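Orotidine 5'-phosphate decarboxylase (Streptomyces avermitilis, PDB 3V75) probably catalyses the decarboxylation of orotidine 5'-phosphate to UMP and CO2, the last step of de novo UMP biosynthesis, on a TIM-barrel scaffold. Local coordinates at residues R271-H276 with R281-A286; P242-Q247 with D288-E293; V43-H48 with R69-A74; P84-F89 with A98-T103. One frame throughout, in Å; residues are numbered along the deposited sequence. Where two conformers were deposited one is given.

How the contacts relate
All four contacts belong to one eight-stranded TIM barrel. Contacts 3 and 4 are buried: in contact 3 helix 61-75 lies against strand 42-45, and in contact 4 helix 93-109 lies against the end of strand 81-84 and the short helix after it. Ile45 and Gln85, joined by a probable backbone hydrogen bond, link the two. Contacts 1 and 2 share helix 280-299; contact 2 is small but buried, while contact 1 is partly buried and runs out to a histidine. Aliphatic branches alone meet in contact 3, a phenyl ring takes part in contacts 2 and 4, and contact 1 sets alanine methyls against an imidazole and backbone carbonyls, beside a crossed valine-leucine pair.

Contact 1. Residues R271-H276 with R281-A286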
loop_
_atom_site.group_PDB
_atom_site.type_symbol
_atom_site.label_atom_id
_atom_site.label_comp_id
_atom_site.label_asym_id
_atom_site.label_seq_id
_atom_site.Cartn_x
_atom_site.Cartn_y
_atom_site.Cartn_z
ATOM N N ARG A 271 -15.846 13.399 7.170
ATOM C CA ARG A 271 -17.195 13.424 7.758
ATOM C C ARG A 271 -17.868 14.816 7.778
ATOM O O ARG A 271 -19.085 14.909 7.567
ATOM C CB ARG A 271 -17.137 12.877 9.191
ATOM C CG ARG A 271 -18.547 12.763 9.800
ATOM C CD ARG A 271 -18.600 12.023 11.150
ATOM N NE ARG A 271 -19.977 11.934 11.592
ATOM C CZ ARG A 271 -20.917 11.196 11.005
ATOM N NH1 ARG A 271 -20.598 10.390 9.969
ATOM N NH2 ARG A 271 -22.161 11.222 11.456
ATOM N N GLY A 272 -17.097 15.878 8.010
ATOM C CA GLY A 272 -17.660 17.221 8.100
ATOM C C GLY A 272 -18.454 17.611 6.874
ATOM O O GLY A 272 -19.388 18.451 6.963
ATOM N N VAL A 273 -18.086 17.056 5.712
ATOM C CA VAL A 273 -18.888 17.242 4.501
ATOM C C VAL A 273 -19.789 16.034 4.222
ATOM O O VAL A 273 -21.005 16.179 4.014
ATOM C CB VAL A 273 -17.989 17.533 3.254
ATOM C CG1 VAL A 273 -18.786 17.461 1.966
ATOM C CG2 VAL A 273 -17.332 18.922 3.402
ATOM N N LEU A 274 -19.203 14.849 4.231
ATOM C CA LEU A 274 -19.910 13.651 3.812
ATOM C C LEU A 274 -21.110 13.277 4.661
ATOM O O LEU A 274 -22.047 12.641 4.142
ATOM C CB LEU A 274 -18.947 12.447 3.729
ATOM C CG LEU A 274 -17.793 12.633 2.714
ATOM C CD1 LEU A 274 -16.783 11.474 2.843
ATOM C CD2 LEU A 274 -18.292 12.748 1.233
ATOM N N ARG A 275 -21.104 13.627 5.950
ATOM C CA ARG A 275 -22.263 13.246 6.771
ATOM C C ARG A 275 -23.543 13.923 6.299
ATOM O O ARG A 275 -24.639 13.497 6.689
ATOM C CB ARG A 275 -22.059 13.592 8.244
ATOM C CG ARG A 275 -22.051 15.078 8.570
ATOM C CD ARG A 275 -21.876 15.237 10.076
ATOM N NE ARG A 275 -21.872 16.627 10.516
ATOM C CZ ARG A 275 -22.965 17.336 10.779
ATOM N NH1 ARG A 275 -24.160 16.796 10.594
ATOM N NH2 ARG A 275 -22.850 18.600 11.192
ATOM N N HIS A 276 -23.421 14.976 5.488
ATOM C CA HIS A 276 -24.599 15.695 4.990
ATOM C C HIS A 276 -25.266 15.047 3.793
ATOM O O HIS A 276 -26.380 15.426 3.435
ATOM C CB HIS A 276 -24.240 17.137 4.684
ATOM C CG HIS A 276 -23.837 17.884 5.906
ATOM N ND1 HIS A 276 -24.758 18.321 6.828
ATOM C CD2 HIS A 276 -22.613 18.218 6.389
ATOM C CE1 HIS A 276 -24.121 18.924 7.823
ATOM N NE2 HIS A 276 -22.820 18.876 7.582
ATOM N N ARG A 281 -27.833 19.428 -1.914
ATOM C CA ARG A 281 -27.676 20.819 -1.496
ATOM C C ARG A 281 -26.939 20.870 -0.158
ATOM O O ARG A 281 -26.140 21.783 0.060
ATOM C CB ARG A 281 -29.020 21.541 -1.345
ATOM C CG ARG A 281 -29.766 21.749 -2.645
ATOM C CD ARG A 281 -31.135 22.377 -2.388
ATOM N NE ARG A 281 -31.921 22.474 -3.635
ATOM C CZ ARG A 281 -33.237 22.673 -3.681
ATOM N NH1 ARG A 281 -33.936 22.780 -2.561
ATOM N NH2 ARG A 281 -33.864 22.726 -4.872
ATOM N N ALA A 282 -27.215 19.919 0.725
ATOM C CA ALA A 282 -26.535 19.901 2.027
ATOM C C ALA A 282 -25.033 19.629 1.845
ATOM O O ALA A 282 -24.199 20.240 2.534
ATOM C CB ALA A 282 -27.152 18.865 2.946
ATOM N N LEU A 283 -24.681 18.729 0.916
ATOM C CA LEU A 283 -23.260 18.439 0.630
ATOM C C LEU A 283 -22.562 19.683 0.107
ATOM O O LEU A 283 -21.486 20.048 0.591
ATOM C CB LEU A 283 -23.151 17.317 -0.422
ATOM C CG LEU A 283 -23.399 15.926 0.152
ATOM C CD1 LEU A 283 -23.710 14.932 -0.996
ATOM C CD2 LEU A 283 -22.194 15.467 0.996
ATOM N N ARG A 284 -23.170 20.340 -0.873
ATOM C CA ARG A 284 -22.630 21.565 -1.445
ATOM C C ARG A 284 -22.449 22.666 -0.389
ATOM O O ARG A 284 -21.433 23.371 -0.342
ATOM C CB ARG A 284 -23.557 22.058 -2.561
ATOM C CG ARG A 284 -23.169 23.407 -3.105
ATOM C CD ARG A 284 -21.854 23.399 -3.841
ATOM N NE ARG A 284 -21.531 24.757 -4.297
ATOM C CZ ARG A 284 -22.072 25.325 -5.371
ATOM N NH1 ARG A 284 -22.970 24.668 -6.094
ATOM N NH2 ARG A 284 -21.765 26.581 -5.709
ATOM N N THR A 285 -23.480 22.847 0.430
ATOM C CA THR A 285 -23.437 23.900 1.433
ATOM C C THR A 285 -22.278 23.665 2.401
ATOM O O THR A 285 -21.560 24.604 2.745
ATOM C CB THR A 285 -24.789 23.958 2.213
ATOM O OG1 THR A 285 -25.815 24.316 1.278
ATOM C CG2 THR A 285 -24.782 24.995 3.352
ATOM N N ALA A 286 -22.106 22.421 2.856
ATOM C CA ALA A 286 -21.038 22.110 3.812
ATOM C C ALA A 286 -19.673 22.314 3.182
ATOM O O ALA A 286 -18.771 22.863 3.812
ATOM C CB ALA A 286 -21.173 20.673 4.320
#
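His276 packs on two alanines of helix 280-299, one turn apart, with its ring on Ala286 and its CB on Ala282. His276 CD2 comes within 3.5 Å of Ala286 CB, the methyl meeting the ring at a slant, while His276 CB lies 3.8 Å from Ala282 CB. The first torsion (chi1 -64°) sets CG beside the backbone N, and the CD2 side of the ring is the one turned to Ala286. In the plane of the ring, at its edge, is Gly272 O, and Arg275 CG sits over one face, toward its rim, so the neighbours of the ring come partly from its own segment.

Val273 and Leu283 cross at about a right angle. With chi1 at 169°, Val273 directs CG1 to Leu283, at 4.1 Å from Leu283 CD2, whereas CG2 faces the Ala286 end. Leu283 CD2 also presses on Val273 O at 3.3 Å, a close methyl-to-carbonyl approach. That oxygen already accepts the backbone N-H of His276 (Val273 O to His276 N, 3.1 Å). Leu274 also packs on Leu51 and on Val71 of helix 61-75, and Trp55 NE1 bonds to Leu274 O.

The pair joins the short helix 271-274, which follows the last barrel strand, to the final long helix. In related phosphate-binding TIM barrels such a short helix lies beside the substrate phosphate. Since the joining atoms are methyls, ring carbons and carbonyl oxygens, cohesion here probably rests mainly on dispersion and close fit, with the alanines letting the imidazole approach the helix backbone.

Contact 2. Residues P242-Q247 with D288-E293; sequences PGIGAQ and DRFAEE
Phe290 reaches from helix 280-299 to a tight turn in the loop after strand 239-241, and its ring supplies the helix side of the contact. Phe290 CE1 lies 4.3 Å from Gly245 CA, and Phe290 CD1 lies 4.5 Å from Ile244 CG2. Both partners approach the ring obliquely, so this is loose van der Waals contact, and no CH-pi contact over the face is made.

Ile244 touches with one branch. Its chi1 of -51° puts CG1 beside the backbone N and CG2 anti to it; CG2 thus faces the phenyl ring, while the CG1-CD1 arm leads away from the helix.

The next shell is the turn itself. Gly243 to Ala246 form a type II beta turn, closed by Ala246 N to Gly243 O at 3.1 Å. Gly245 occupies its third position with a positive phi of 107°, a backbone shape that leaves no room for a side chain beside the carbonyl of Ile244. The turn therefore offers a bare CA to the phenyl ring.

Farther out, backbone bonds from Pro242 to Ala223 and from Ile244 to Asn268 fasten the loop on its two flanks. Pro251 touches Phe290 from a later part of the same loop. Val269 packs on both Ile244 and Phe290, so the contact lies where the loop leaving strand 239-241 and the neighbouring strand 265-269 meet the long helix 280-299 outside the barrel.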
loop_
_atom_site.group_PDB
_atom_site.type_symbol
_atom_site.label_atom_id
_atom_site.label_comp_id
_atom_site.label_asym_id
_atom_site.label_seq_id
_atom_site.Cartn_x
_atom_site.Cartn_y
_atom_site.Cartn_z
ATOM N N PRO A 242 -4.993 15.572 6.713
ATOM C CA PRO A 242 -6.241 14.960 7.174
ATOM C C PRO A 242 -6.632 15.463 8.589
ATOM O O PRO A 242 -5.777 15.975 9.402
ATOM C CB PRO A 242 -5.932 13.458 7.176
ATOM C CG PRO A 242 -4.441 13.343 7.119
ATOM C CD PRO A 242 -3.849 14.654 6.707
ATOM N N GLY A 243 -7.923 15.281 8.890
ATOM C CA GLY A 243 -8.414 15.587 10.223
ATOM C C GLY A 243 -9.112 16.926 10.318
ATOM O O GLY A 243 -9.429 17.357 11.446
ATOM N N ILE A 244 -9.373 17.593 9.207
ATOM C CA ILE A 244 -9.978 18.915 9.311
ATOM C C ILE A 244 -11.416 18.749 9.814
ATOM O O ILE A 244 -12.163 17.887 9.342
ATOM C CB ILE A 244 -9.974 19.649 7.971
ATOM C CG1 ILE A 244 -8.584 19.642 7.329
ATOM C CG2 ILE A 244 -10.530 21.055 8.137
ATOM C CD1 ILE A 244 -7.534 20.351 8.174
ATOM N N GLY A 245 -11.781 19.580 10.798
ATOM C CA GLY A 245 -13.080 19.508 11.454
ATOM C C GLY A 245 -12.929 18.923 12.860
ATOM O O GLY A 245 -13.779 19.141 13.714
ATOM N N ALA A 246 -11.875 18.127 13.099
ATOM C CA ALA A 246 -11.607 17.526 14.422
ATOM C C ALA A 246 -11.224 18.606 15.412
ATOM O O ALA A 246 -10.811 19.685 15.033
ATOM C CB ALA A 246 -10.487 16.503 14.344
ATOM N N GLN A 247 -11.366 18.297 16.695
ATOM C CA GLN A 247 -10.964 19.219 17.745
ATOM C C GLN A 247 -9.547 19.779 17.501
ATOM O O GLN A 247 -8.603 19.009 17.302
ATOM C CB GLN A 247 -11.057 18.456 19.085
ATOM C CG GLN A 247 -10.502 19.163 20.291
ATOM C CD GLN A 247 -11.076 20.554 20.405
ATOM O OE1 GLN A 247 -12.313 20.722 20.512
ATOM N NE2 GLN A 247 -10.187 21.592 20.345
ATOM N N ASP A 288 -18.889 24.289 0.645
ATOM C CA ASP A 288 -18.651 25.729 0.435
ATOM C C ASP A 288 -18.273 26.379 1.759
ATOM O O ASP A 288 -17.410 27.264 1.810
ATOM C CB ASP A 288 -19.910 26.453 -0.087
ATOM C CG ASP A 288 -20.199 26.181 -1.557
ATOM O OD1 ASP A 288 -19.332 25.606 -2.243
ATOM O OD2 ASP A 288 -21.321 26.539 -2.002
ATOM N N ARG A 289 -18.926 25.963 2.844
ATOM C CA ARG A 289 -18.659 26.588 4.141
ATOM C C ARG A 289 -17.239 26.275 4.634
ATOM O O ARG A 289 -16.523 27.179 5.106
ATOM C CB ARG A 289 -19.662 26.151 5.199
ATOM C CG ARG A 289 -19.211 26.567 6.581
ATOM C CD ARG A 289 -20.221 26.122 7.650
ATOM N NE ARG A 289 -20.678 24.756 7.386
ATOM C CZ ARG A 289 -20.238 23.634 7.969
ATOM N NH1 ARG A 289 -20.801 22.460 7.635
ATOM N NH2 ARG A 289 -19.318 23.672 8.935
ATOM N N PHE A 290 -16.826 25.015 4.545
ATOM C CA PHE A 290 -15.445 24.695 4.908
ATOM C C PHE A 290 -14.453 25.480 4.068
ATOM O O PHE A 290 -13.512 26.063 4.618
ATOM C CB PHE A 290 -15.139 23.200 4.793
ATOM C CG PHE A 290 -15.523 22.413 6.009
ATOM C CD1 PHE A 290 -14.683 22.384 7.108
ATOM C CD2 PHE A 290 -16.727 21.730 6.074
ATOM C CE1 PHE A 290 -15.010 21.658 8.251
ATOM C CE2 PHE A 290 -17.073 21.020 7.213
ATOM C CZ PHE A 290 -16.209 20.977 8.299
ATOM N N ALA A 291 -14.642 25.490 2.749
ATOM C CA ALA A 291 -13.673 26.166 1.894
ATOM C C ALA A 291 -13.610 27.642 2.246
ATOM O O ALA A 291 -12.515 28.256 2.285
ATOM C CB ALA A 291 -14.025 25.988 0.438
ATOM N N GLU A 292 -14.773 28.253 2.491
ATOM C CA GLU A 292 -14.768 29.682 2.807
ATOM C C GLU A 292 -14.131 29.977 4.148
ATOM O O GLU A 292 -13.406 30.976 4.298
ATOM C CB GLU A 292 -16.182 30.252 2.777
ATOM C CG GLU A 292 -16.228 31.702 3.186
ATOM C CD GLU A 292 -15.225 32.604 2.378
ATOM O OE1 GLU A 292 -14.673 33.594 2.945
ATOM O OE2 GLU A 292 -14.959 32.326 1.169
ATOM N N GLU A 293 -14.412 29.138 5.145
ATOM C CA GLU A 293 -13.816 29.375 6.454
ATOM C C GLU A 293 -12.304 29.219 6.430
ATOM O O GLU A 293 -11.576 29.966 7.106
ATOM C CB GLU A 293 -14.374 28.409 7.480
ATOM C CG GLU A 293 -15.811 28.720 7.821
ATOM C CD GLU A 293 -16.395 27.675 8.798
ATOM O OE1 GLU A 293 -15.791 26.603 9.066
ATOM O OE2 GLU A 293 -17.534 27.920 9.247
#

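Contact 3. Residues V43-H48 with R69-A74; sequences VGIDPH and RTVVEA
Ile45 and Val71 lie alongside each other with their side chains running in opposite directions, one outward from the barrel and the other inward from the helix. The touching atoms are Ile45 CG1 and Val71 CG1, 4.2 Å apart. Ile45 has chi1 -53°, which places CG1 beside its own N, and an extended chi2 of -177° then carries CD1 past Val71 to the next residue of the helix. There Ile45 CD1 meets Val72 CG2, also at 4.2 Å. Val71, in turn, projects CG1 anti to the backbone N (chi1 173°), the branch that faces the isoleucine. One side chain of strand 42-45 is thus engaged by two successive residues of helix 61-75.

This is the first beta-alpha unit of the TIM barrel: after strand 42-45 the chain runs through helix 49-54 and helix 61-75 to the parallel strand 81-84, to which Ile45 is bonded through its backbone. Ile45, the last strand residue, is turned to the helix, while Asp46, just beyond the strand, points away and binds Ser270 through OD2. Thr103, from helix 93-109, touches both Ile45 and Val72, and Trp55 packs on Val71, extending the apolar layer on the barrel wall.

Charged groups stay on the helix's other side: Arg69 NE binds Glu73 OE2 at 2.8 Å one turn on, with the oxygen near the guanidinium plane but the donor above the carboxylate plane. Across the contact only hydrocarbon branches meet, near van der Waals separation. Such an interface gives little directional restraint; here the helix is probably positioned by the fit of the branches, along with its other neighbours.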
loop_
_atom_site.group_PDB
_atom_site.type_symbol
_atom_site.label_atom_id
_atom_site.label_comp_id
_atom_site.label_asym_id
_atom_site.label_seq_id
_atom_site.Cartn_x
_atom_site.Cartn_y
_atom_site.Cartn_z
ATOM N N VAL A 43 -12.035 17.141 -0.432
ATOM C CA VAL A 43 -13.104 16.361 0.195
ATOM C C VAL A 43 -12.809 14.892 -0.002
ATOM O O VAL A 43 -12.582 14.442 -1.141
ATOM C CB VAL A 43 -14.498 16.728 -0.385
ATOM C CG1 VAL A 43 -15.580 15.802 0.191
ATOM C CG2 VAL A 43 -14.831 18.188 -0.088
ATOM N N GLY A 44 -12.795 14.122 1.076
ATOM C CA GLY A 44 -12.568 12.689 0.953
ATOM C C GLY A 44 -13.730 12.030 0.235
ATOM O O GLY A 44 -14.892 12.476 0.320
ATOM N N ILE A 45 -13.453 10.952 -0.499
ATOM C CA ILE A 45 -14.546 10.104 -0.971
ATOM C C ILE A 45 -14.330 8.796 -0.215
ATOM O O ILE A 45 -13.455 7.965 -0.580
ATOM C CB ILE A 45 -14.529 9.893 -2.485
ATOM C CG1 ILE A 45 -14.483 11.236 -3.213
ATOM C CG2 ILE A 45 -15.750 9.069 -2.933
ATOM C CD1 ILE A 45 -14.536 11.133 -4.769
ATOM N N ASP A 46 -15.096 8.627 0.871
ATOM C CA ASP A 46 -14.819 7.628 1.894
ATOM C C ASP A 46 -16.031 6.736 2.141
ATOM O O ASP A 46 -16.719 6.889 3.163
ATOM C CB ASP A 46 -14.459 8.333 3.216
ATOM C CG ASP A 46 -13.190 9.116 3.115
ATOM O OD1 ASP A 46 -12.212 8.613 2.540
ATOM O OD2 ASP A 46 -13.152 10.275 3.580
ATOM N N PRO A 47 -16.345 5.835 1.199
ATOM C CA PRO A 47 -17.575 5.038 1.316
ATOM C C PRO A 47 -17.364 3.848 2.255
ATOM O O PRO A 47 -17.508 2.679 1.838
ATOM C CB PRO A 47 -17.837 4.558 -0.125
ATOM C CG PRO A 47 -16.417 4.513 -0.727
ATOM C CD PRO A 47 -15.711 5.720 -0.123
ATOM N N HIS A 48 -17.011 4.114 3.506
ATOM C CA HIS A 48 -16.967 3.022 4.484
ATOM C C HIS A 48 -18.361 2.629 4.927
ATOM O O HIS A 48 -19.340 3.370 4.720
ATOM C CB HIS A 48 -16.064 3.335 5.688
ATOM C CG HIS A 48 -16.257 4.689 6.286
ATOM N ND1 HIS A 48 -17.383 5.039 7.011
ATOM C CD2 HIS A 48 -15.435 5.770 6.316
ATOM C CE1 HIS A 48 -17.247 6.279 7.452
ATOM N NE2 HIS A 48 -16.079 6.751 7.035
ATOM N N ARG A 69 -21.165 8.122 -6.824
ATOM C CA ARG A 69 -21.782 8.890 -7.878
ATOM C C ARG A 69 -22.380 10.189 -7.334
ATOM O O ARG A 69 -22.242 11.250 -7.953
ATOM C CB ARG A 69 -22.862 8.035 -8.553
ATOM C CG ARG A 69 -23.607 8.782 -9.602
ATOM C CD ARG A 69 -24.567 7.848 -10.338
ATOM N NE ARG A 69 -25.426 8.683 -11.166
ATOM C CZ ARG A 69 -26.278 8.204 -12.058
ATOM N NH1 ARG A 69 -26.359 6.879 -12.221
ATOM N NH2 ARG A 69 -27.030 9.056 -12.770
ATOM N N THR A 70 -23.053 10.110 -6.194
ATOM C CA THR A 70 -23.693 11.291 -5.627
ATOM C C THR A 70 -22.648 12.308 -5.192
ATOM O O THR A 70 -22.840 13.523 -5.388
ATOM C CB THR A 70 -24.570 10.892 -4.424
ATOM O OG1 THR A 70 -25.691 10.172 -4.926
ATOM C CG2 THR A 70 -25.026 12.126 -3.631
ATOM N N VAL A 71 -21.548 11.834 -4.598
ATOM C CA VAL A 71 -20.506 12.758 -4.158
ATOM C C VAL A 71 -19.973 13.549 -5.329
ATOM O O VAL A 71 -19.870 14.775 -5.248
ATOM C CB VAL A 71 -19.350 12.068 -3.392
ATOM C CG1 VAL A 71 -18.210 13.076 -3.119
ATOM C CG2 VAL A 71 -19.887 11.464 -2.073
ATOM N N VAL A 72 -19.665 12.876 -6.444
ATOM C CA VAL A 72 -19.126 13.618 -7.580
ATOM C C VAL A 72 -20.168 14.485 -8.271
ATOM O O VAL A 72 -19.862 15.600 -8.711
ATOM C CB VAL A 72 -18.438 12.668 -8.576
ATOM C CG1 VAL A 72 -17.930 13.455 -9.770
ATOM C CG2 VAL A 72 -17.292 11.924 -7.857
ATOM N N GLU A 73 -21.405 14.006 -8.361
ATOM C CA GLU A 73 -22.452 14.847 -8.955
ATOM C C GLU A 73 -22.671 16.117 -8.145
ATOM O O GLU A 73 -22.813 17.203 -8.708
ATOM C CB GLU A 73 -23.779 14.093 -9.082
ATOM C CG GLU A 73 -23.679 13.038 -10.169
ATOM C CD GLU A 73 -24.896 12.151 -10.285
ATOM O OE1 GLU A 73 -25.749 12.112 -9.342
ATOM O OE2 GLU A 73 -25.012 11.437 -11.335
ATOM N N ALA A 74 -22.708 15.970 -6.819
ATOM C CA ALA A 74 -22.973 17.114 -5.949
ATOM C C ALA A 74 -21.821 18.085 -5.927
ATOM O O ALA A 74 -22.024 19.303 -5.931
ATOM C CB ALA A 74 -23.242 16.637 -4.509
#

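Contact 4. Residues P84-F89 with A98-T103; sequences PQSAFF and AVLEKT
Val99 O is gripped twice from Thr103, by the backbone N at 2.9 Å and by OG1 at 2.7 Å, the hydroxyl lying well above the carbonyl plane. Both residues stand on helix 93-109 of the TIM barrel and face Phe89, on the short helix that follows strand 81-84. A second polar bond starts that short helix: Gln85, at the N-cap, accepts the N-H of Ala87 on a lone pair of OE1, nearly straight at 173°. Ser86, whose side chain is about 8 Å from that of Lys119, the predicted proton donor, bonds through OG to Glu90 and also touches Leu100 CD2.

Across the contact the partners are mainly apolar. Phe89 and Leu100 cross at about a right angle; Leu100 CG lies anti to the backbone N, and chi2 of 58° then turns CD1 over the face of the phenyl ring, 3.8 Å from its centroid and only 6° off the normal, a CH-pi contact. Val99 CG1 comes to the ring's edge, 4.0 Å from Phe89 CE1. On the dimer side, Glu101 OE1 bonds to Ser94 OG of the second subunit. Leu100 CD1 is held from the strand as well, with Pro84 CB 3.7 Å away.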
loop_
_atom_site.group_PDB
_atom_site.type_symbol
_atom_site.label_atom_id
_atom_site.label_comp_id
_atom_site.label_asym_id
_atom_site.label_seq_id
_atom_site.Cartn_x
_atom_site.Cartn_y
_atom_site.Cartn_z
ATOM N N PRO A 84 -10.300 10.104 -2.941
ATOM C CA PRO A 84 -10.865 8.776 -2.677
ATOM C C PRO A 84 -9.897 7.951 -1.858
ATOM O O PRO A 84 -8.689 8.004 -2.103
ATOM C CB PRO A 84 -11.018 8.151 -4.071
ATOM C CG PRO A 84 -10.075 8.950 -4.936
ATOM C CD PRO A 84 -9.979 10.324 -4.359
ATOM N N GLN A 85 -10.421 7.173 -0.913
ATOM C CA GLN A 85 -9.608 6.234 -0.139
ATOM C C GLN A 85 -9.789 4.853 -0.754
ATOM O O GLN A 85 -10.838 4.241 -0.646
ATOM C CB GLN A 85 -10.012 6.249 1.351
ATOM C CG GLN A 85 -9.414 5.141 2.204
ATOM C CD GLN A 85 -7.928 4.977 1.966
ATOM O OE1 GLN A 85 -7.494 3.951 1.388
ATOM N NE2 GLN A 85 -7.141 5.961 2.384
ATOM N N SER A 86 -8.720 4.382 -1.403
ATOM C CA SER A 86 -8.751 3.143 -2.170
ATOM C C SER A 86 -9.275 1.958 -1.356
ATOM O O SER A 86 -9.988 1.113 -1.905
ATOM C CB SER A 86 -7.333 2.832 -2.670
ATOM O OG SER A 86 -7.369 1.755 -3.580
ATOM N N ALA A 87 -8.913 1.861 -0.079
ATOM C CA ALA A 87 -9.280 0.669 0.689
ATOM C C ALA A 87 -10.780 0.401 0.708
ATOM O O ALA A 87 -11.223 -0.737 0.725
ATOM C CB ALA A 87 -8.753 0.755 2.134
ATOM N N PHE A 88 -11.568 1.482 0.749
ATOM C CA PHE A 88 -13.019 1.325 0.857
ATOM C C PHE A 88 -13.643 0.790 -0.432
ATOM O O PHE A 88 -14.750 0.274 -0.409
ATOM C CB PHE A 88 -13.684 2.642 1.285
ATOM C CG PHE A 88 -13.190 3.140 2.625
ATOM C CD1 PHE A 88 -13.106 2.283 3.713
ATOM C CD2 PHE A 88 -12.829 4.469 2.801
ATOM C CE1 PHE A 88 -12.635 2.775 4.977
ATOM C CE2 PHE A 88 -12.378 4.927 4.023
ATOM C CZ PHE A 88 -12.279 4.074 5.088
ATOM N N PHE A 89 -12.917 0.922 -1.546
ATOM C CA PHE A 89 -13.325 0.359 -2.832
ATOM C C PHE A 89 -12.755 -1.078 -2.956
ATOM O O PHE A 89 -13.440 -1.995 -3.406
ATOM C CB PHE A 89 -12.805 1.265 -3.964
ATOM C CG PHE A 89 -13.407 2.633 -3.961
ATOM C CD1 PHE A 89 -14.495 2.935 -4.794
ATOM C CD2 PHE A 89 -12.917 3.610 -3.103
ATOM C CE1 PHE A 89 -15.082 4.203 -4.789
ATOM C CE2 PHE A 89 -13.492 4.899 -3.090
ATOM C CZ PHE A 89 -14.588 5.190 -3.946
ATOM N N ALA A 98 -13.676 -1.049 -10.134
ATOM C CA ALA A 98 -14.358 -0.522 -11.311
ATOM C C ALA A 98 -15.164 0.744 -10.952
ATOM O O ALA A 98 -15.151 1.739 -11.699
ATOM C CB ALA A 98 -15.271 -1.607 -11.935
ATOM N N VAL A 99 -15.838 0.729 -9.799
ATOM C CA VAL A 99 -16.529 1.965 -9.338
ATOM C C VAL A 99 -15.506 3.079 -9.112
ATOM O O VAL A 99 -15.749 4.229 -9.459
ATOM C CB VAL A 99 -17.318 1.701 -8.041
ATOM C CG1 VAL A 99 -17.862 3.026 -7.486
ATOM C CG2 VAL A 99 -18.465 0.718 -8.324
ATOM N N LEU A 100 -14.353 2.727 -8.528
ATOM C CA LEU A 100 -13.305 3.713 -8.298
ATOM C C LEU A 100 -12.815 4.339 -9.605
ATOM O O LEU A 100 -12.636 5.560 -9.690
ATOM C CB LEU A 100 -12.127 3.096 -7.536
ATOM C CG LEU A 100 -10.948 4.003 -7.196
ATOM C CD1 LEU A 100 -11.377 5.213 -6.367
ATOM C CD2 LEU A 100 -9.931 3.146 -6.437
ATOM N N GLU A 101 -12.630 3.505 -10.632
ATOM C CA GLU A 101 -12.218 4.018 -11.940
ATOM C C GLU A 101 -13.185 5.070 -12.448
ATOM O O GLU A 101 -12.775 6.148 -12.911
ATOM C CB GLU A 101 -12.135 2.863 -12.956
ATOM C CG GLU A 101 -10.937 1.953 -12.699
ATOM C CD GLU A 101 -10.987 0.658 -13.491
ATOM O OE1 GLU A 101 -12.087 0.170 -13.847
ATOM O OE2 GLU A 101 -9.876 0.113 -13.749
ATOM N N LYS A 102 -14.475 4.746 -12.390
ATOM C CA LYS A 102 -15.497 5.659 -12.938
ATOM C C LYS A 102 -15.565 6.946 -12.136
ATOM O O LYS A 102 -15.729 8.039 -12.684
ATOM C CB LYS A 102 -16.875 5.014 -12.908
ATOM C CG LYS A 102 -17.053 3.850 -13.795
ATOM C CD LYS A 102 -18.551 3.444 -13.820
ATOM C CE LYS A 102 -19.285 3.842 -12.503
ATOM N NZ LYS A 102 -19.438 2.619 -11.543
ATOM N N THR A 103 -15.452 6.805 -10.822
ATOM C CA THR A 103 -15.537 7.932 -9.905
ATOM C C THR A 103 -14.416 8.930 -10.184
ATOM O O THR A 103 -14.648 10.137 -10.269
ATOM C CB THR A 103 -15.469 7.410 -8.441
ATOM O OG1 THR A 103 -16.577 6.523 -8.218
ATOM C CG2 THR A 103 -15.541 8.554 -7.420
#